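Local coordinates for putative oxidoreductase (Bacteroides fragilis NCTC 9343, PDB 3FHL), which probably acts as an NAD(P)-dependent oxidoreductase of the Gfo/Idh/MocA family, pairing a Rossmann-type nucleotide-binding domain with a C-terminal alpha/beta domain, at residues C[116-128]-C[317-331]. Numbering follows the deposited sequence.
Sequences GLMLSVYQNRRWD and HLCLGQPLETHAQDI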
loop_
_atom_site.group_PDB
_atom_site.type_symbol
_atom_site.label_atom_id
_atom_site.label_comp_id
_atom_site.label_asym_id
_atom_site.label_seq_id
_atom_site.Cartn_x
_atom_site.Cartn_y
_atom_site.Cartn_z
ATOM N N GLY C 116 13.743 10.634 -40.279
ATOM C CA GLY C 116 12.457 11.331 -40.125
ATOM C C GLY C 116 11.253 10.401 -40.083
ATOM O O GLY C 116 10.177 10.734 -40.590
ATOM N N LEU C 117 11.442 9.224 -39.485
ATOM C CA LEU C 117 10.396 8.211 -39.396
ATOM C C LEU C 117 9.870 8.099 -37.962
ATOM O O LEU C 117 10.620 8.310 -37.006
ATOM C CB LEU C 117 10.934 6.853 -39.862
ATOM C CG LEU C 117 11.422 6.761 -41.316
ATOM C CD1 LEU C 117 12.106 5.428 -41.563
ATOM C CD2 LEU C 117 10.272 6.980 -42.290
ATOM N N MET C 118 8.580 7.786 -37.830
ATOM C CA MET C 118 7.947 7.553 -36.521
ATOM C C MET C 118 8.398 6.209 -35.941
ATOM O O MET C 118 8.393 5.190 -36.637
ATOM C CB MET C 118 6.415 7.576 -36.646
ATOM C CG MET C 118 5.645 7.547 -35.288
ATOM S SD MET C 118 3.909 7.053 -35.443
ATOM C CE MET C 118 4.125 5.327 -35.821
ATOM N N LEU C 119 8.818 6.219 -34.678
ATOM C CA LEU C 119 9.048 4.974 -33.934
ATOM C C LEU C 119 8.274 5.016 -32.615
ATOM O O LEU C 119 8.620 5.773 -31.706
ATOM C CB LEU C 119 10.533 4.732 -33.674
ATOM C CG LEU C 119 10.933 3.451 -32.927
ATOM C CD1 LEU C 119 10.474 2.198 -33.665
ATOM C CD2 LEU C 119 12.438 3.441 -32.705
ATOM N N SER C 120 7.225 4.198 -32.551
ATOM C CA SER C 120 6.307 4.129 -31.416
ATOM C C SER C 120 6.432 2.791 -30.695
ATOM O O SER C 120 6.696 1.763 -31.327
ATOM C CB SER C 120 4.863 4.315 -31.913
ATOM O OG SER C 120 3.895 4.119 -30.885
ATOM N N VAL C 121 6.258 2.806 -29.368
ATOM C CA VAL C 121 6.093 1.568 -28.614
ATOM C C VAL C 121 4.666 1.482 -28.076
ATOM O O VAL C 121 4.168 2.433 -27.476
ATOM C CB VAL C 121 7.172 1.379 -27.515
ATOM C CG1 VAL C 121 6.851 0.169 -26.626
ATOM C CG2 VAL C 121 8.533 1.150 -28.159
ATOM N N TYR C 122 4.014 0.351 -28.336
ATOM C CA TYR C 122 2.623 0.114 -27.936
ATOM C C TYR C 122 2.474 0.001 -26.415
ATOM O O TYR C 122 2.897 -0.986 -25.811
ATOM C CB TYR C 122 2.100 -1.159 -28.596
ATOM C CG TYR C 122 0.613 -1.378 -28.427
ATOM C CD1 TYR C 122 -0.311 -0.467 -28.943
ATOM C CD2 TYR C 122 0.130 -2.508 -27.779
ATOM C CE1 TYR C 122 -1.677 -0.665 -28.809
ATOM C CE2 TYR C 122 -1.225 -2.718 -27.638
ATOM C CZ TYR C 122 -2.124 -1.798 -28.159
ATOM O OH TYR C 122 -3.469 -2.004 -28.008
ATOM N N GLN C 123 1.873 1.017 -25.808
ATOM C CA GLN C 123 1.557 1.000 -24.377
ATOM C C GLN C 123 0.089 1.363 -24.218
ATOM O O GLN C 123 -0.265 2.528 -24.030
ATOM C CB GLN C 123 2.471 1.968 -23.601
ATOM C CG GLN C 123 3.974 1.706 -23.805
ATOM C CD GLN C 123 4.839 2.277 -22.706
ATOM O OE1 GLN C 123 4.813 1.798 -21.576
ATOM N NE2 GLN C 123 5.633 3.293 -23.034
ATOM N N ASN C 124 -0.776 0.355 -24.292
ATOM C CA ASN C 124 -2.208 0.596 -24.401
ATOM C C ASN C 124 -2.959 0.977 -23.133
ATOM O O ASN C 124 -4.081 1.489 -23.214
ATOM C CB ASN C 124 -2.910 -0.595 -25.049
ATOM C CG ASN C 124 -2.717 -1.894 -24.291
ATOM O OD1 ASN C 124 -1.955 -1.993 -23.338
ATOM N ND2 ASN C 124 -3.405 -2.913 -24.740
ATOM N N ARG C 125 -2.355 0.739 -21.970
ATOM C CA ARG C 125 -3.054 1.000 -20.715
ATOM C C ARG C 125 -3.149 2.478 -20.374
ATOM O O ARG C 125 -3.813 2.863 -19.409
ATOM C CB ARG C 125 -2.500 0.147 -19.569
ATOM C CG ARG C 125 -2.876 -1.342 -19.735
ATOM C CD ARG C 125 -2.715 -2.108 -18.442
ATOM N NE ARG C 125 -2.995 -3.537 -18.598
ATOM C CZ ARG C 125 -4.205 -4.090 -18.512
ATOM N NH1 ARG C 125 -5.287 -3.342 -18.287
ATOM N NH2 ARG C 125 -4.329 -5.403 -18.665
ATOM N N ARG C 126 -2.546 3.311 -21.221
ATOM C CA ARG C 126 -2.816 4.742 -21.205
ATOM C C ARG C 126 -4.259 5.032 -21.635
ATOM O O ARG C 126 -4.792 6.104 -21.361
ATOM C CB ARG C 126 -1.850 5.469 -22.132
ATOM C CG ARG C 126 -0.403 5.314 -21.737
ATOM C CD ARG C 126 0.434 6.340 -22.431
ATOM N NE ARG C 126 1.867 6.081 -22.347
ATOM C CZ ARG C 126 2.775 6.823 -22.969
ATOM N NH1 ARG C 126 4.066 6.554 -22.852
ATOM N NH2 ARG C 126 2.382 7.849 -23.709
ATOM N N TRP C 127 -4.894 4.057 -22.283
ATOM C CA TRP C 127 -6.294 4.210 -22.697
ATOM C C TRP C 127 -7.236 3.246 -21.974
ATOM O O TRP C 127 -8.330 2.971 -22.451
ATOM C CB TRP C 127 -6.422 4.062 -24.223
ATOM C CG TRP C 127 -5.764 5.189 -24.994
ATOM C CD1 TRP C 127 -6.318 6.404 -25.317
ATOM C CD2 TRP C 127 -4.433 5.209 -25.504
ATOM N NE1 TRP C 127 -5.403 7.177 -26.001
ATOM C CE2 TRP C 127 -4.241 6.467 -26.133
ATOM C CE3 TRP C 127 -3.373 4.293 -25.488
ATOM C CZ2 TRP C 127 -3.039 6.821 -26.743
ATOM C CZ3 TRP C 127 -2.179 4.648 -26.105
ATOM C CH2 TRP C 127 -2.022 5.905 -26.718
ATOM N N ASP C 128 -6.810 2.728 -20.819
ATOM C CA ASP C 128 -7.735 2.013 -19.929
ATOM C C ASP C 128 -8.761 3.016 -19.430
ATOM O O ASP C 128 -8.418 4.179 -19.224
ATOM C CB ASP C 128 -6.982 1.408 -18.737
ATOM C CG ASP C 128 -6.423 0.017 -19.026
ATOM O OD1 ASP C 128 -6.584 -0.491 -20.157
ATOM O OD2 ASP C 128 -5.819 -0.587 -18.111
ATOM N N HIS C 317 -0.733 12.211 -35.590
ATOM C CA HIS C 317 0.677 12.507 -35.667
ATOM C C HIS C 317 1.196 12.530 -37.104
ATOM O O HIS C 317 1.842 13.495 -37.512
ATOM C CB HIS C 317 1.465 11.482 -34.859
ATOM C CG HIS C 317 2.948 11.646 -34.962
ATOM N ND1 HIS C 317 3.603 12.779 -34.528
ATOM C CD2 HIS C 317 3.904 10.817 -35.437
ATOM C CE1 HIS C 317 4.903 12.637 -34.728
ATOM N NE2 HIS C 317 5.112 11.454 -35.277
ATOM N N LEU C 318 0.927 11.458 -37.842
ATOM C CA LEU C 318 1.475 11.267 -39.187
ATOM C C LEU C 318 0.788 12.143 -40.241
ATOM O O LEU C 318 1.431 12.619 -41.176
ATOM C CB LEU C 318 1.372 9.797 -39.596
ATOM C CG LEU C 318 2.267 8.774 -38.897
ATOM C CD1 LEU C 318 1.873 7.400 -39.366
ATOM C CD2 LEU C 318 3.757 9.033 -39.134
ATOM N N CYS C 319 -0.516 12.357 -40.077
ATOM C CA CYS C 319 -1.310 13.076 -41.061
ATOM C C CYS C 319 -1.660 14.513 -40.686
ATOM O O CYS C 319 -1.900 15.323 -41.577
ATOM C CB CYS C 319 -2.576 12.295 -41.387
ATOM S SG CYS C 319 -2.247 10.689 -42.120
ATOM N N LEU C 320 -1.697 14.835 -39.389
ATOM C CA LEU C 320 -2.070 16.184 -38.954
ATOM C C LEU C 320 -1.004 16.902 -38.123
ATOM O O LEU C 320 -1.272 17.962 -37.549
ATOM C CB LEU C 320 -3.412 16.182 -38.206
ATOM C CG LEU C 320 -4.651 15.576 -38.878
ATOM C CD1 LEU C 320 -5.824 15.541 -37.903
ATOM C CD2 LEU C 320 -5.035 16.343 -40.132
ATOM N N GLY C 321 0.193 16.320 -38.064
ATOM C CA GLY C 321 1.339 16.901 -37.344
ATOM C C GLY C 321 1.223 17.043 -35.828
ATOM O O GLY C 321 1.960 17.818 -35.219
ATOM N N GLN C 322 0.291 16.312 -35.212
ATOM C CA GLN C 322 0.097 16.373 -33.757
ATOM C C GLN C 322 1.213 15.610 -33.037
ATOM O O GLN C 322 1.842 14.746 -33.645
ATOM C CB GLN C 322 -1.289 15.820 -33.380
ATOM C CG GLN C 322 -2.465 16.581 -34.018
ATOM C CD GLN C 322 -2.370 18.072 -33.792
ATOM O OE1 GLN C 322 -2.560 18.555 -32.678
ATOM N NE2 GLN C 322 -2.067 18.816 -34.856
ATOM N N PRO C 323 1.477 15.933 -31.749
ATOM C CA PRO C 323 2.462 15.168 -30.973
ATOM C C PRO C 323 2.131 13.681 -30.864
ATOM O O PRO C 323 0.983 13.322 -30.645
ATOM C CB PRO C 323 2.377 15.809 -29.589
ATOM C CG PRO C 323 1.936 17.204 -29.863
ATOM C CD PRO C 323 0.911 17.034 -30.947
ATOM N N LEU C 324 3.139 12.836 -31.057
ATOM C CA LEU C 324 3.007 11.412 -30.797
ATOM C C LEU C 324 3.019 11.209 -29.285
ATOM O O LEU C 324 3.864 11.771 -28.592
ATOM C CB LEU C 324 4.163 10.659 -31.449
ATOM C CG LEU C 324 4.345 9.173 -31.141
ATOM C CD1 LEU C 324 3.194 8.375 -31.687
ATOM C CD2 LEU C 324 5.686 8.667 -31.672
ATOM N N GLU C 325 2.069 10.434 -28.770
ATOM C CA GLU C 325 2.000 10.192 -27.317
ATOM C C GLU C 325 2.955 9.085 -26.870
ATOM O O GLU C 325 3.430 9.091 -25.739
ATOM C CB GLU C 325 0.569 9.854 -26.882
ATOM C CG GLU C 325 -0.413 11.021 -27.014
ATOM C CD GLU C 325 -1.838 10.662 -26.594
ATOM O OE1 GLU C 325 -2.019 10.072 -25.504
ATOM O OE2 GLU C 325 -2.785 10.980 -27.351
ATOM N N THR C 326 3.244 8.154 -27.775
ATOM C CA THR C 326 3.888 6.899 -27.426
ATOM C C THR C 326 5.277 6.732 -28.044
ATOM O O THR C 326 5.602 5.679 -28.595
ATOM C CB THR C 326 3.013 5.705 -27.857
ATOM O OG1 THR C 326 2.698 5.841 -29.247
ATOM C CG2 THR C 326 1.690 5.656 -27.032
ATOM N N HIS C 327 6.101 7.761 -27.932
ATOM C CA HIS C 327 7.497 7.663 -28.354
ATOM C C HIS C 327 8.181 6.452 -27.731
ATOM O O HIS C 327 7.939 6.125 -26.569
ATOM C CB HIS C 327 8.279 8.903 -27.935
ATOM C CG HIS C 327 7.977 10.123 -28.747
ATOM N ND1 HIS C 327 7.181 11.145 -28.283
ATOM C CD2 HIS C 327 8.389 10.496 -29.982
ATOM C CE1 HIS C 327 7.102 12.091 -29.202
ATOM N NE2 HIS C 327 7.828 11.721 -30.243
ATOM N N ALA C 328 9.038 5.797 -28.508
ATOM C CA ALA C 328 9.836 4.673 -28.016
ATOM C C ALA C 328 10.693 5.019 -26.798
ATOM O O ALA C 328 10.953 4.143 -25.961
ATOM C CB ALA C 328 10.705 4.118 -29.129
ATOM N N GLN C 329 11.105 6.287 -26.684
ATOM C CA GLN C 329 11.894 6.751 -25.529
ATOM C C GLN C 329 11.122 6.543 -24.213
ATOM O O GLN C 329 11.730 6.286 -23.176
ATOM C CB GLN C 329 12.290 8.220 -25.690
ATOM C CG GLN C 329 13.198 8.786 -24.602
ATOM C CD GLN C 329 14.555 8.125 -24.563
ATOM O OE1 GLN C 329 15.213 7.974 -25.595
ATOM N NE2 GLN C 329 14.996 7.737 -23.363
ATOM N N ASP C 330 9.792 6.629 -24.274
ATOM C CA ASP C 330 8.940 6.380 -23.102
ATOM C C ASP C 330 9.194 5.012 -22.464
ATOM O O ASP C 330 9.273 4.927 -21.246
ATOM C CB ASP C 330 7.451 6.545 -23.433
ATOM C CG ASP C 330 7.039 7.999 -23.609
ATOM O OD1 ASP C 330 7.858 8.916 -23.368
ATOM O OD2 ASP C 330 5.874 8.233 -23.986
ATOM N N ILE C 331 9.347 3.961 -23.271
ATOM C CA ILE C 331 9.612 2.629 -22.719
ATOM C C ILE C 331 11.047 2.485 -22.195
ATOM O O ILE C 331 11.282 1.714 -21.277
ATOM C CB ILE C 331 9.197 1.463 -23.665
ATOM C CG1 ILE C 331 8.920 0.171 -22.885
ATOM C CG2 ILE C 331 10.250 1.169 -24.698
ATOM C CD1 ILE C 331 7.768 0.252 -21.888
HETATM O O HOH W 1 5.864 4.451 -25.661
HETATM O O HOH W 2 -0.332 9.364 -23.614
HETATM O O HOH W 3 -5.714 9.944 -26.998
#
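Strand 119-122, an outermost strand of the parallel Rossmann sheet, is bridged at Ser120 and His327 by the loop that links helices 309-320 and 328-347. Two backbone bonds fasten the bridge: Val121 N to Thr326 O (3.0 Å) and Ala328 N to Leu119 O (3.2 Å). Beside the first of these, Ser120 OG donates to Thr326 OG1 at 2.7 Å. With chi1 at 54°, Thr326 places OG1 at this serine while CG2 lies over one face of the Arg126 guanidinium and meets the edge of the Trp127 ring.

The extended Arg126 side chain spans the loop and the first turn of helix 328-347. Arg126 NH1 reaches Asp330 OD2 at 2.7 Å in a nearly straight salt bridge (173°), in the guanidinium plane but from above the carboxylate plane; Arg126 NH2 bonds Glu325 O at 2.6 Å from above the carbonyl plane. Waters join Glu325 OE1 to Arg126 NH2 and Glu325 OE2 to Trp127 NE1, while another links Gln123 NE2, Val121 O and His327 O.

Side-chain packing flanks the bridge: the bent Met118 chain packs its CG 3.8 Å from Leu324 CD2 and also touches Leu318, its sulfur meeting the His317 ring obliquely, and Val121 CG2 rests on Ala328 and Ile331.

Asp185 of helix 180-191 pairs with Arg126 NE, and Phe310 of helix 309-320 packs on Ser120 and Thr326. Strand 119-122 lies between strand 91-95, its hydrogen-bonded sheet partner, and the singly bridged loop.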